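Local structure of DNA helicase assembly protein (Enterobacteria phage T4, 1C1K) at residues A[161-166]-A[197-202]; A[157-162]-A[191-196]; A[135-140]-A[171-176]; A[116-121]-A[209-214]. The protein loads the replicative helicase onto fork DNA protected by the single-stranded-DNA-binding protein, coordinating leading- and lagging-strand synthesis in phage T4 replication, recombination and repair. All blocks are in the same frame, centred on the assembly; numbering follows the deposited sequence.

How the contacts relate
Followed from the N terminus, the chain first enters in helix 109-126, whose residues 116-121 wait for residues 209-214 near the C terminus; contact 4 closes the longest loop, and the other three nest inside it. Contact 3 opens next, in the loop at 135-140, and closes on helix 170-177. Contacts 2 and 1 start from helix 158-168 and share Phe161 and Ile162; because they open inside the loop of contact 3 and close beyond it, on helix 181-196 and at the strand and helix start 197-202, each crosses contact 3. Salt bridges from Arg194 to Asp165 and Asp172 join contacts 1, 2 and 3, while Asp116 of contact 4 is probably hydrogen-bonded to Thr160 of contact 2.

Contact 1. Residues A[161-166]-A[197-202]; sequences FILLDS and LNIDSQ
Two aliphatic side chains of helix 158-168, Ile162 and Leu163, meet two from the short strand 197-199, and the packing is tightest where two isoleucines cross. CG2 of Ile162, anti to the backbone N, lies 3.5 Å from CD1 of Ile199, closer than usual van der Waals contact, the side chains at about a right angle. The other branch of Ile162 ends in CD1, which sits 3.8 Å from CD1 of Leu197. The next residue, Leu163, sends CD2 obliquely against CG2 of Ile199, which also touches CB of Ser166, a turn further on, so Ile199 spans three helix residues. Ile2 of strand 2-4, the antiparallel partner of 197-199, packs on both Leu197 and Ile199. Beyond Ile199 the contact becomes polar and less buried. Ser166, its OG held between backbone N and carbonyl carbon (chi1 78°), turns back to donate to Leu163 O at 2.7 Å, in the carbonyl plane. Ser201 OG, at the start of helix 201-216, donates to Ser166 O; the modelled 2.4 Å is very short and the hydroxyl's place less certain. The chemistry is divided: branched aliphatic groups set the spacing of helix and strand, while serine hydroxyls occupy backbone carbonyls at the partly exposed end.

Contact 2. Residues A[157-162]-A[191-196]; sequences SFETFI and KAYRKI
This is a buried helix-helix crossing near the centre of the chain, where residues 158-162 of helix 158-168 cross residues 191-196 of helix 181-196 at -78°, the axes of these short segments 10.3 Å apart. Tyr193 gives the largest share of the interface. Its ring, with CG anti to the backbone N, reaches across and carries its hydroxyl to Glu159, donating to OE2 at 2.6 Å. The Glu159 chain bends at chi2 (83°) so that the carboxylate lies at the ring's edge, its plane turned 87° from the ring, and accepts through the anti lone pair of OE2. That oxygen also has Tyr102 OH as a partner, so two tyrosines grip one buried carboxylate oxygen, which probably steadies its negative charge. Along the same ring, CB of Phe158 sits at the edge, while CD1 of Ile162 approaches CD2 of Tyr193 obliquely at 3.5 Å. The aliphatic part of Arg194 runs past CG2 of Ile162, and its guanidinium turns away to salt bridges with Asp165 and Asp172. Ser157 is the N-cap, its OG accepting from Thr160 N at 3.2 Å. The steep crossing belongs to the alpha-helical two-domain fold, inside its C-terminal family region.

Contact 3. Residues A[135-140]-A[171-176]; sequences IFEYNP and IDKHDE
Tyr138 stands almost upright on the imidazole of His174, touching it first with its CB and then with its ring edge. CB lies 4.0 Å from the centroid of the His174 ring and only 13° off its normal, a CH-pi contact over the face. CG of Tyr138 is anti to the backbone N (chi1 169°), which carries the phenol edge toward the same face; the ring planes stand 70° apart in an edge-to-face pair with centroids 5.7 Å from each other. At the rim of the imidazole, in its plane, Phe136 O lies 3.5 Å from CE1 of His174. The polar ends of the imidazole are engaged elsewhere: NE2 bonds Ser145 OG, and ND1 has a weak bond to Ile170 O. Beside this aromatic pair, Glu137 and Lys173 both bend and meet tip to tip in a salt bridge, OE1 to NZ at 2.9 Å. Trp183 also meets the His174 ring. The arrangement is that of an irregular surface loop between helices 109-126 and 146-152, laid against helix 170-177 by an aromatic T-shaped pair.

Contact 4. Residues A[116-121]-A[209-214]; sequences DIRNIY and IETVKS
Neither flat group meets its partner squarely: CG1 of Val212 approaches the Tyr121 ring obliquely, 4.2 Å from CD1, and CG2 of Thr211 likewise stands oblique to the Arg118 guanidinium. The closer touch on Arg118 is lower down, where its CG lies 3.7 Å from CG2 of Thr211. That methyl, anti to the backbone N, also presses to 3.5 Å from CG2 of Ile117, so it sits between two neighbouring residues of helix 109-126. CG2 of Ile117 reaches CG2 of Val212. Here residues 116-121 of helix 109-126 and residues 209-214 of helix 201-216 cross at -49°, the segment axes 9.3 Å apart, within the mainly helical C-terminal family region; Phe132 lies against Val212. Thr211 keeps its hydroxyl out of the apolar contact, bonding it to Val207 O in its own helix. At the polar margin, the extended Arg118 chain brings NE to a water at 2.5 Å, which donates to Ser214 OG at 2.6 Å. Ser214 OG itself donates to Thr211 O at 2.8 Å, from above the carbonyl plane.

Contact 1. Residues A[161-166]-A[197-202]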
loop_
_atom_site.group_PDB
_atom_site.type_symbol
_atom_site.label_atom_id
_atom_site.label_comp_id
_atom_site.label_asym_id
_atom_site.label_seq_id
_atom_site.Cartn_x
_atom_site.Cartn_y
_atom_site.Cartn_z
ATOM N N PHE A 161 -0.575 8.529 -1.765
ATOM C CA PHE A 161 0.351 8.991 -0.735
ATOM C C PHE A 161 1.788 8.651 -1.133
ATOM O O PHE A 161 2.694 9.489 -1.037
ATOM C CB PHE A 161 0.018 8.335 0.610
ATOM C CG PHE A 161 0.579 9.070 1.802
ATOM C CD1 PHE A 161 1.899 8.871 2.206
ATOM C CD2 PHE A 161 -0.217 9.963 2.524
ATOM C CE1 PHE A 161 2.421 9.550 3.311
ATOM C CE2 PHE A 161 0.295 10.648 3.633
ATOM C CZ PHE A 161 1.618 10.439 4.025
ATOM N N ILE A 162 2.004 7.425 -1.601
ATOM C CA ILE A 162 3.345 7.014 -1.983
ATOM C C ILE A 162 3.798 7.703 -3.266
ATOM O O ILE A 162 4.981 7.980 -3.443
ATOM C CB ILE A 162 3.433 5.474 -2.100
ATOM C CG1 ILE A 162 3.234 4.858 -0.710
ATOM C CG2 ILE A 162 4.797 5.054 -2.643
ATOM C CD1 ILE A 162 2.906 3.376 -0.723
ATOM N N LEU A 163 2.865 8.002 -4.159
ATOM C CA LEU A 163 3.228 8.700 -5.388
ATOM C C LEU A 163 3.689 10.122 -5.025
ATOM O O LEU A 163 4.696 10.608 -5.540
ATOM C CB LEU A 163 2.030 8.748 -6.347
ATOM C CG LEU A 163 1.861 7.511 -7.246
ATOM C CD1 LEU A 163 0.450 7.484 -7.812
ATOM C CD2 LEU A 163 2.891 7.531 -8.365
ATOM N N LEU A 164 2.955 10.783 -4.136
ATOM C CA LEU A 164 3.326 12.128 -3.712
ATOM C C LEU A 164 4.697 12.063 -3.029
ATOM O O LEU A 164 5.565 12.903 -3.263
ATOM C CB LEU A 164 2.285 12.685 -2.736
ATOM C CG LEU A 164 0.900 13.021 -3.305
ATOM C CD1 LEU A 164 -0.096 13.176 -2.169
ATOM C CD2 LEU A 164 0.976 14.300 -4.123
ATOM N N ASP A 165 4.884 11.054 -2.188
ATOM C CA ASP A 165 6.140 10.869 -1.472
ATOM C C ASP A 165 7.350 10.745 -2.397
ATOM O O ASP A 165 8.451 11.190 -2.048
ATOM C CB ASP A 165 6.060 9.623 -0.591
ATOM C CG ASP A 165 7.380 9.305 0.089
ATOM O OD1 ASP A 165 7.665 9.936 1.128
ATOM O OD2 ASP A 165 8.125 8.429 -0.414
ATOM N N SER A 166 7.149 10.152 -3.573
ATOM C CA SER A 166 8.244 9.952 -4.515
ATOM C C SER A 166 8.996 11.229 -4.875
ATOM O O SER A 166 10.197 11.183 -5.132
ATOM C CB SER A 166 7.746 9.235 -5.782
ATOM O OG SER A 166 7.069 10.094 -6.679
ATOM N N LEU A 197 6.584 -0.985 -4.828
ATOM C CA LEU A 197 6.062 -0.125 -5.884
ATOM C C LEU A 197 7.207 0.473 -6.685
ATOM O O LEU A 197 8.134 1.046 -6.119
ATOM C CB LEU A 197 5.210 1.003 -5.296
ATOM C CG LEU A 197 3.789 0.666 -4.843
ATOM C CD1 LEU A 197 3.185 1.878 -4.151
ATOM C CD2 LEU A 197 2.941 0.251 -6.040
ATOM N N ASN A 198 7.136 0.329 -8.004
ATOM C CA ASN A 198 8.145 0.866 -8.907
ATOM C C ASN A 198 7.549 2.163 -9.435
ATOM O O ASN A 198 6.674 2.154 -10.302
ATOM C CB ASN A 198 8.392 -0.109 -10.058
ATOM C CG ASN A 198 9.587 0.270 -10.898
ATOM O OD1 ASN A 198 10.071 -0.528 -11.699
ATOM N ND2 ASN A 198 10.075 1.490 -10.721
ATOM N N ILE A 199 8.026 3.282 -8.903
ATOM C CA ILE A 199 7.493 4.581 -9.286
ATOM C C ILE A 199 8.488 5.493 -9.979
ATOM O O ILE A 199 9.629 5.635 -9.542
ATOM C CB ILE A 199 6.951 5.324 -8.038
ATOM C CG1 ILE A 199 5.734 4.578 -7.478
ATOM C CG2 ILE A 199 6.616 6.779 -8.382
ATOM C CD1 ILE A 199 5.383 4.969 -6.055
ATOM N N ASP A 200 8.039 6.108 -11.068
ATOM C CA ASP A 200 8.852 7.060 -11.805
ATOM C C ASP A 200 8.494 8.417 -11.200
ATOM O O ASP A 200 7.465 9.010 -11.540
ATOM C CB ASP A 200 8.493 7.047 -13.291
ATOM C CG ASP A 200 9.385 7.959 -14.112
ATOM O OD1 ASP A 200 9.880 8.963 -13.559
ATOM O OD2 ASP A 200 9.595 7.675 -15.310
ATOM N N SER A 201 9.344 8.883 -10.292
ATOM C CA SER A 201 9.154 10.151 -9.594
ATOM C C SER A 201 8.871 11.342 -10.493
ATOM O O SER A 201 7.978 12.136 -10.210
ATOM C CB SER A 201 10.384 10.461 -8.742
ATOM O OG SER A 201 10.089 10.274 -7.373
ATOM N N GLN A 202 9.645 11.475 -11.564
ATOM C CA GLN A 202 9.476 12.585 -12.491
ATOM C C GLN A 202 8.088 12.601 -13.117
ATOM O O GLN A 202 7.455 13.646 -13.212
ATOM C CB GLN A 202 10.545 12.523 -13.588
ATOM C CG GLN A 202 10.611 13.762 -14.466
ATOM C CD GLN A 202 10.758 15.048 -13.668
ATOM O OE1 GLN A 202 10.124 16.057 -13.979
ATOM N NE2 GLN A 202 11.598 15.018 -12.638
#

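Contact 2. Residues A[157-162]-A[191-196]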
loop_
_atom_site.group_PDB
_atom_site.type_symbol
_atom_site.label_atom_id
_atom_site.label_comp_id
_atom_site.label_asym_id
_atom_site.label_seq_id
_atom_site.Cartn_x
_atom_site.Cartn_y
_atom_site.Cartn_z
ATOM N N SER A 157 -5.761 7.541 -1.465
ATOM C CA SER A 157 -5.264 6.177 -1.325
ATOM C C SER A 157 -3.799 6.074 -0.918
ATOM O O SER A 157 -3.063 7.066 -0.905
ATOM C CB SER A 157 -5.458 5.436 -2.646
ATOM O OG SER A 157 -4.607 5.990 -3.630
ATOM N N PHE A 158 -3.381 4.857 -0.584
ATOM C CA PHE A 158 -2.000 4.604 -0.203
ATOM C C PHE A 158 -1.117 4.847 -1.420
ATOM O O PHE A 158 -0.014 5.372 -1.297
ATOM C CB PHE A 158 -1.824 3.154 0.261
ATOM C CG PHE A 158 -1.972 2.968 1.745
ATOM C CD1 PHE A 158 -3.232 2.924 2.330
ATOM C CD2 PHE A 158 -0.853 2.824 2.556
ATOM C CE1 PHE A 158 -3.375 2.738 3.700
ATOM C CE2 PHE A 158 -0.986 2.639 3.925
ATOM C CZ PHE A 158 -2.250 2.595 4.499
ATOM N N GLU A 159 -1.598 4.465 -2.601
ATOM C CA GLU A 159 -0.813 4.653 -3.815
ATOM C C GLU A 159 -0.582 6.142 -4.070
ATOM O O GLU A 159 0.508 6.544 -4.479
ATOM C CB GLU A 159 -1.508 3.998 -5.019
ATOM C CG GLU A 159 -1.550 2.466 -4.958
ATOM C CD GLU A 159 -2.695 1.947 -4.111
ATOM O OE1 GLU A 159 -3.573 2.751 -3.734
ATOM O OE2 GLU A 159 -2.726 0.736 -3.818
ATOM N N THR A 160 -1.606 6.958 -3.826
ATOM C CA THR A 160 -1.478 8.396 -4.017
ATOM C C THR A 160 -0.466 8.949 -3.019
ATOM O O THR A 160 0.408 9.730 -3.386
ATOM C CB THR A 160 -2.827 9.115 -3.822
ATOM O OG1 THR A 160 -3.632 8.925 -4.991
ATOM C CG2 THR A 160 -2.615 10.615 -3.597
ATOM N N PHE A 161 -0.575 8.529 -1.765
ATOM C CA PHE A 161 0.351 8.991 -0.735
ATOM C C PHE A 161 1.788 8.651 -1.133
ATOM O O PHE A 161 2.694 9.489 -1.037
ATOM C CB PHE A 161 0.018 8.335 0.610
ATOM C CG PHE A 161 0.579 9.070 1.802
ATOM C CD1 PHE A 161 1.899 8.871 2.206
ATOM C CD2 PHE A 161 -0.217 9.963 2.524
ATOM C CE1 PHE A 161 2.421 9.550 3.311
ATOM C CE2 PHE A 161 0.295 10.648 3.633
ATOM C CZ PHE A 161 1.618 10.439 4.025
ATOM N N ILE A 162 2.004 7.425 -1.601
ATOM C CA ILE A 162 3.345 7.014 -1.983
ATOM C C ILE A 162 3.798 7.703 -3.266
ATOM O O ILE A 162 4.981 7.980 -3.443
ATOM C CB ILE A 162 3.433 5.474 -2.100
ATOM C CG1 ILE A 162 3.234 4.858 -0.710
ATOM C CG2 ILE A 162 4.797 5.054 -2.643
ATOM C CD1 ILE A 162 2.906 3.376 -0.723
ATOM N N LYS A 191 6.013 2.408 4.096
ATOM C CA LYS A 191 7.362 2.085 3.665
ATOM C C LYS A 191 7.427 0.694 3.043
ATOM O O LYS A 191 8.133 0.481 2.059
ATOM C CB LYS A 191 8.330 2.198 4.840
ATOM C CG LYS A 191 8.529 3.639 5.306
ATOM C CD LYS A 191 9.829 3.796 6.097
ATOM C CE LYS A 191 9.713 3.194 7.488
ATOM N NZ LYS A 191 8.661 3.850 8.309
ATOM N N ALA A 192 6.685 -0.252 3.612
ATOM C CA ALA A 192 6.684 -1.612 3.079
ATOM C C ALA A 192 6.120 -1.626 1.657
ATOM O O ALA A 192 6.702 -2.232 0.756
ATOM C CB ALA A 192 5.870 -2.529 3.983
ATOM N N TYR A 193 4.988 -0.951 1.458
ATOM C CA TYR A 193 4.353 -0.889 0.144
ATOM C C TYR A 193 5.249 -0.125 -0.836
ATOM O O TYR A 193 5.341 -0.466 -2.011
ATOM C CB TYR A 193 2.989 -0.210 0.268
ATOM C CG TYR A 193 2.031 -0.404 -0.903
ATOM C CD1 TYR A 193 2.208 -1.438 -1.838
ATOM C CD2 TYR A 193 0.943 0.448 -1.069
ATOM C CE1 TYR A 193 1.321 -1.605 -2.904
ATOM C CE2 TYR A 193 0.052 0.290 -2.130
ATOM C CZ TYR A 193 0.245 -0.733 -3.040
ATOM O OH TYR A 193 -0.637 -0.867 -4.091
ATOM N N ARG A 194 5.922 0.905 -0.341
ATOM C CA ARG A 194 6.810 1.690 -1.188
ATOM C C ARG A 194 7.925 0.815 -1.774
ATOM O O ARG A 194 8.379 1.040 -2.892
ATOM C CB ARG A 194 7.399 2.862 -0.382
ATOM C CG ARG A 194 8.366 3.759 -1.156
ATOM C CD ARG A 194 8.732 5.019 -0.357
ATOM N NE ARG A 194 9.515 4.716 0.840
ATOM C CZ ARG A 194 10.043 5.631 1.655
ATOM N NH1 ARG A 194 9.879 6.929 1.412
ATOM N NH2 ARG A 194 10.740 5.246 2.716
ATOM N N LYS A 195 8.361 -0.191 -1.018
ATOM C CA LYS A 195 9.420 -1.088 -1.481
ATOM C C LYS A 195 9.003 -1.926 -2.689
ATOM O O LYS A 195 9.824 -2.226 -3.559
ATOM C CB LYS A 195 9.856 -2.020 -0.348
ATOM C CG LYS A 195 10.703 -1.331 0.714
ATOM C CD LYS A 195 11.233 -2.314 1.740
ATOM C CE LYS A 195 12.143 -1.604 2.738
ATOM N NZ LYS A 195 13.451 -2.300 2.895
ATOM N N ILE A 196 7.732 -2.311 -2.748
ATOM C CA ILE A 196 7.279 -3.121 -3.872
ATOM C C ILE A 196 6.706 -2.293 -5.023
ATOM O O ILE A 196 6.387 -2.830 -6.080
ATOM C CB ILE A 196 6.238 -4.177 -3.426
ATOM C CG1 ILE A 196 5.118 -3.526 -2.629
ATOM C CG2 ILE A 196 6.917 -5.244 -2.575
ATOM C CD1 ILE A 196 3.989 -4.492 -2.287
#

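Contact 3. Residues A[135-140]-A[171-176]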
loop_
_atom_site.group_PDB
_atom_site.type_symbol
_atom_site.label_atom_id
_atom_site.label_comp_id
_atom_site.label_asym_id
_atom_site.label_seq_id
_atom_site.Cartn_x
_atom_site.Cartn_y
_atom_site.Cartn_z
ATOM N N ILE A 135 0.149 21.648 3.445
ATOM C CA ILE A 135 -0.641 20.422 3.460
ATOM C C ILE A 135 0.248 19.203 3.706
ATOM O O ILE A 135 -0.134 18.270 4.415
ATOM C CB ILE A 135 -1.356 20.214 2.096
ATOM C CG1 ILE A 135 -2.475 21.251 1.919
ATOM C CG2 ILE A 135 -1.891 18.783 1.998
ATOM C CD1 ILE A 135 -3.636 21.070 2.862
ATOM N N PHE A 136 1.447 19.239 3.135
ATOM C CA PHE A 136 2.372 18.122 3.210
ATOM C C PHE A 136 3.399 18.115 4.331
ATOM O O PHE A 136 4.014 17.086 4.588
ATOM C CB PHE A 136 3.077 17.993 1.860
ATOM C CG PHE A 136 2.137 18.048 0.696
ATOM C CD1 PHE A 136 1.818 19.261 0.097
ATOM C CD2 PHE A 136 1.529 16.886 0.224
ATOM C CE1 PHE A 136 0.905 19.320 -0.953
ATOM C CE2 PHE A 136 0.618 16.936 -0.823
ATOM C CZ PHE A 136 0.305 18.154 -1.412
ATOM N N GLU A 137 3.573 19.245 5.007
ATOM C CA GLU A 137 4.553 19.325 6.081
ATOM C C GLU A 137 4.060 18.821 7.433
ATOM O O GLU A 137 2.935 19.076 7.842
ATOM C CB GLU A 137 5.040 20.767 6.233
ATOM C CG GLU A 137 5.829 21.289 5.047
ATOM C CD GLU A 137 7.219 20.683 4.954
ATOM O OE1 GLU A 137 7.721 20.520 3.819
ATOM O OE2 GLU A 137 7.812 20.372 6.011
ATOM N N TYR A 138 4.927 18.095 8.129
ATOM C CA TYR A 138 4.604 17.577 9.451
ATOM C C TYR A 138 4.392 18.773 10.395
ATOM O O TYR A 138 5.121 19.766 10.324
ATOM C CB TYR A 138 5.761 16.700 9.941
ATOM C CG TYR A 138 5.682 16.303 11.391
ATOM C CD1 TYR A 138 4.861 15.251 11.802
ATOM C CD2 TYR A 138 6.444 16.963 12.357
ATOM C CE1 TYR A 138 4.803 14.862 13.141
ATOM C CE2 TYR A 138 6.395 16.584 13.699
ATOM C CZ TYR A 138 5.573 15.533 14.084
ATOM O OH TYR A 138 5.535 15.141 15.403
ATOM N N ASN A 139 3.384 18.672 11.260
ATOM C CA ASN A 139 3.052 19.726 12.222
ATOM C C ASN A 139 3.297 19.221 13.647
ATOM O O ASN A 139 2.492 18.475 14.189
ATOM C CB ASN A 139 1.576 20.127 12.064
ATOM C CG ASN A 139 1.203 21.355 12.887
ATOM O OD1 ASN A 139 0.125 21.928 12.716
ATOM N ND2 ASN A 139 2.090 21.761 13.783
ATOM N N PRO A 140 4.412 19.636 14.271
ATOM C CA PRO A 140 4.749 19.211 15.636
ATOM C C PRO A 140 3.636 19.406 16.666
ATOM O O PRO A 140 3.498 18.616 17.597
ATOM C CB PRO A 140 5.985 20.039 15.979
ATOM C CG PRO A 140 6.575 20.418 14.662
ATOM C CD PRO A 140 5.421 20.555 13.714
ATOM N N ILE A 171 7.163 10.701 3.737
ATOM C CA ILE A 171 7.329 9.628 4.707
ATOM C C ILE A 171 8.574 9.761 5.569
ATOM O O ILE A 171 8.482 9.782 6.797
ATOM C CB ILE A 171 7.344 8.242 4.009
ATOM C CG1 ILE A 171 6.002 7.992 3.311
ATOM C CG2 ILE A 171 7.609 7.140 5.033
ATOM C CD1 ILE A 171 6.041 6.880 2.248
ATOM N N ASP A 172 9.731 9.858 4.929
ATOM C CA ASP A 172 10.986 9.960 5.663
ATOM C C ASP A 172 11.040 11.186 6.566
ATOM O O ASP A 172 11.516 11.100 7.689
ATOM C CB ASP A 172 12.166 9.943 4.693
ATOM C CG ASP A 172 12.322 8.601 3.987
ATOM O OD1 ASP A 172 13.164 8.507 3.074
ATOM O OD2 ASP A 172 11.601 7.643 4.345
ATOM N N LYS A 173 10.537 12.319 6.085
ATOM C CA LYS A 173 10.529 13.539 6.894
ATOM C C LYS A 173 9.619 13.382 8.112
ATOM O O LYS A 173 9.933 13.863 9.196
ATOM C CB LYS A 173 10.072 14.729 6.054
ATOM C CG LYS A 173 11.069 15.125 4.984
ATOM C CD LYS A 173 11.136 16.628 4.834
ATOM C CE LYS A 173 10.344 17.093 3.627
ATOM N NZ LYS A 173 9.754 18.442 3.861
ATOM N N HIS A 174 8.484 12.714 7.935
ATOM C CA HIS A 174 7.572 12.493 9.046
ATOM C C HIS A 174 8.256 11.571 10.062
ATOM O O HIS A 174 8.228 11.820 11.268
ATOM C CB HIS A 174 6.272 11.845 8.546
ATOM C CG HIS A 174 5.232 12.826 8.086
ATOM N ND1 HIS A 174 5.490 13.804 7.150
ATOM C CD2 HIS A 174 3.924 12.954 8.413
ATOM C CE1 HIS A 174 4.385 14.494 6.918
ATOM N NE2 HIS A 174 3.420 13.997 7.672
ATOM N N ASP A 175 8.878 10.508 9.554
ATOM C CA ASP A 175 9.567 9.528 10.390
ATOM C C ASP A 175 10.657 10.141 11.270
ATOM O O ASP A 175 10.829 9.741 12.422
ATOM C CB ASP A 175 10.201 8.442 9.515
ATOM C CG ASP A 175 9.228 7.337 9.149
ATOM O OD1 ASP A 175 9.617 6.460 8.349
ATOM O OD2 ASP A 175 8.086 7.341 9.655
ATOM N N GLU A 176 11.396 11.103 10.727
ATOM C CA GLU A 176 12.468 11.735 11.487
ATOM C C GLU A 176 11.990 12.763 12.505
ATOM O O GLU A 176 12.714 13.080 13.443
ATOM C CB GLU A 176 13.491 12.394 10.546
ATOM C CG GLU A 176 12.918 13.023 9.283
ATOM C CD GLU A 176 13.856 12.906 8.077
ATOM O OE1 GLU A 176 14.112 13.936 7.415
ATOM O OE2 GLU A 176 14.336 11.788 7.785
#

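Contact 4. Residues A[116-121]-A[209-214]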
loop_
_atom_site.group_PDB
_atom_site.type_symbol
_atom_site.label_atom_id
_atom_site.label_comp_id
_atom_site.label_asym_id
_atom_site.label_seq_id
_atom_site.Cartn_x
_atom_site.Cartn_y
_atom_site.Cartn_z
ATOM N N ASP A 116 -7.391 12.420 -6.631
ATOM C CA ASP A 116 -6.915 12.704 -5.282
ATOM C C ASP A 116 -6.207 14.056 -5.207
ATOM O O ASP A 116 -6.419 14.807 -4.256
ATOM C CB ASP A 116 -5.981 11.587 -4.809
ATOM C CG ASP A 116 -6.732 10.312 -4.452
ATOM O OD1 ASP A 116 -6.067 9.292 -4.164
ATOM O OD2 ASP A 116 -7.985 10.327 -4.452
ATOM N N ILE A 117 -5.381 14.368 -6.204
ATOM C CA ILE A 117 -4.670 15.645 -6.216
ATOM C C ILE A 117 -5.668 16.801 -6.220
ATOM O O ILE A 117 -5.535 17.742 -5.442
ATOM C CB ILE A 117 -3.736 15.760 -7.441
ATOM C CG1 ILE A 117 -2.548 14.803 -7.280
ATOM C CG2 ILE A 117 -3.213 17.184 -7.577
ATOM C CD1 ILE A 117 -1.865 14.455 -8.586
ATOM N N ARG A 118 -6.672 16.730 -7.093
ATOM C CA ARG A 118 -7.680 17.788 -7.145
ATOM C C ARG A 118 -8.346 17.928 -5.786
ATOM O O ARG A 118 -8.522 19.036 -5.288
ATOM C CB ARG A 118 -8.749 17.481 -8.200
ATOM C CG ARG A 118 -8.256 17.574 -9.617
ATOM C CD ARG A 118 -9.351 17.226 -10.628
ATOM N NE ARG A 118 -8.770 16.823 -11.905
ATOM C CZ ARG A 118 -8.874 15.605 -12.434
ATOM N NH1 ARG A 118 -9.544 14.647 -11.802
ATOM N NH2 ARG A 118 -8.282 15.345 -13.591
ATOM N N ASN A 119 -8.717 16.807 -5.175
ATOM C CA ASN A 119 -9.369 16.863 -3.878
ATOM C C ASN A 119 -8.447 17.434 -2.803
ATOM O O ASN A 119 -8.904 18.137 -1.899
ATOM C CB ASN A 119 -9.872 15.474 -3.481
ATOM C CG ASN A 119 -11.093 15.055 -4.277
ATOM O OD1 ASN A 119 -11.458 13.882 -4.316
ATOM N ND2 ASN A 119 -11.731 16.021 -4.919
ATOM N N ILE A 120 -7.154 17.140 -2.891
ATOM C CA ILE A 120 -6.214 17.669 -1.903
ATOM C C ILE A 120 -6.143 19.180 -2.072
ATOM O O ILE A 120 -6.117 19.920 -1.086
ATOM C CB ILE A 120 -4.788 17.099 -2.083
ATOM C CG1 ILE A 120 -4.778 15.598 -1.786
ATOM C CG2 ILE A 120 -3.818 17.811 -1.136
ATOM C CD1 ILE A 120 -3.536 14.906 -2.293
ATOM N N TYR A 121 -6.117 19.629 -3.325
ATOM C CA TYR A 121 -6.048 21.055 -3.624
ATOM C C TYR A 121 -7.266 21.817 -3.096
ATOM O O TYR A 121 -7.121 22.819 -2.402
ATOM C CB TYR A 121 -5.918 21.276 -5.133
ATOM C CG TYR A 121 -5.930 22.737 -5.530
ATOM C CD1 TYR A 121 -4.751 23.486 -5.559
ATOM C CD2 TYR A 121 -7.126 23.377 -5.863
ATOM C CE1 TYR A 121 -4.765 24.840 -5.911
ATOM C CE2 TYR A 121 -7.151 24.727 -6.215
ATOM C CZ TYR A 121 -5.971 25.451 -6.238
ATOM O OH TYR A 121 -6.002 26.786 -6.600
ATOM N N ILE A 209 1.991 18.543 -11.031
ATOM C CA ILE A 209 2.089 19.929 -11.483
ATOM C C ILE A 209 0.979 20.288 -12.469
ATOM O O ILE A 209 0.339 21.332 -12.345
ATOM C CB ILE A 209 3.484 20.185 -12.124
ATOM C CG1 ILE A 209 4.563 20.085 -11.043
ATOM C CG2 ILE A 209 3.536 21.562 -12.792
ATOM C CD1 ILE A 209 5.985 20.276 -11.557
ATOM N N GLU A 210 0.741 19.413 -13.438
ATOM C CA GLU A 210 -0.289 19.644 -14.441
ATOM C C GLU A 210 -1.689 19.665 -13.822
ATOM O O GLU A 210 -2.533 20.481 -14.197
ATOM C CB GLU A 210 -0.218 18.557 -15.517
ATOM C CG GLU A 210 -0.558 19.036 -16.920
ATOM C CD GLU A 210 0.403 20.098 -17.424
ATOM O OE1 GLU A 210 -0.015 21.270 -17.537
ATOM O OE2 GLU A 210 1.576 19.762 -17.705
ATOM N N THR A 211 -1.933 18.770 -12.869
ATOM C CA THR A 211 -3.239 18.691 -12.231
ATOM C C THR A 211 -3.514 19.920 -11.368
ATOM O O THR A 211 -4.618 20.472 -11.387
ATOM C CB THR A 211 -3.357 17.411 -11.372
ATOM O OG1 THR A 211 -3.146 16.262 -12.202
ATOM C CG2 THR A 211 -4.747 17.306 -10.740
ATOM N N VAL A 212 -2.514 20.356 -10.611
ATOM C CA VAL A 212 -2.690 21.528 -9.767
ATOM C C VAL A 212 -2.913 22.754 -10.657
ATOM O O VAL A 212 -3.748 23.608 -10.360
ATOM C CB VAL A 212 -1.446 21.750 -8.862
ATOM C CG1 VAL A 212 -1.508 23.117 -8.195
ATOM C CG2 VAL A 212 -1.379 20.652 -7.805
ATOM N N LYS A 213 -2.174 22.832 -11.757
ATOM C CA LYS A 213 -2.310 23.962 -12.667
ATOM C C LYS A 213 -3.726 24.066 -13.203
ATOM O O LYS A 213 -4.266 25.166 -13.323
ATOM C CB LYS A 213 -1.337 23.829 -13.836
ATOM C CG LYS A 213 -1.419 24.971 -14.822
ATOM C CD LYS A 213 -0.442 24.765 -15.957
ATOM C CE LYS A 213 -0.980 25.347 -17.249
ATOM N NZ LYS A 213 0.092 25.366 -18.275
ATOM N N SER A 214 -4.328 22.921 -13.523
ATOM C CA SER A 214 -5.689 22.900 -14.044
ATOM C C SER A 214 -6.713 23.260 -12.966
ATOM O O SER A 214 -7.843 23.628 -13.281
ATOM C CB SER A 214 -6.009 21.524 -14.652
ATOM O OG SER A 214 -6.185 20.531 -13.655
HETATM O O HOH W 1 -7.694 18.475 -13.422
#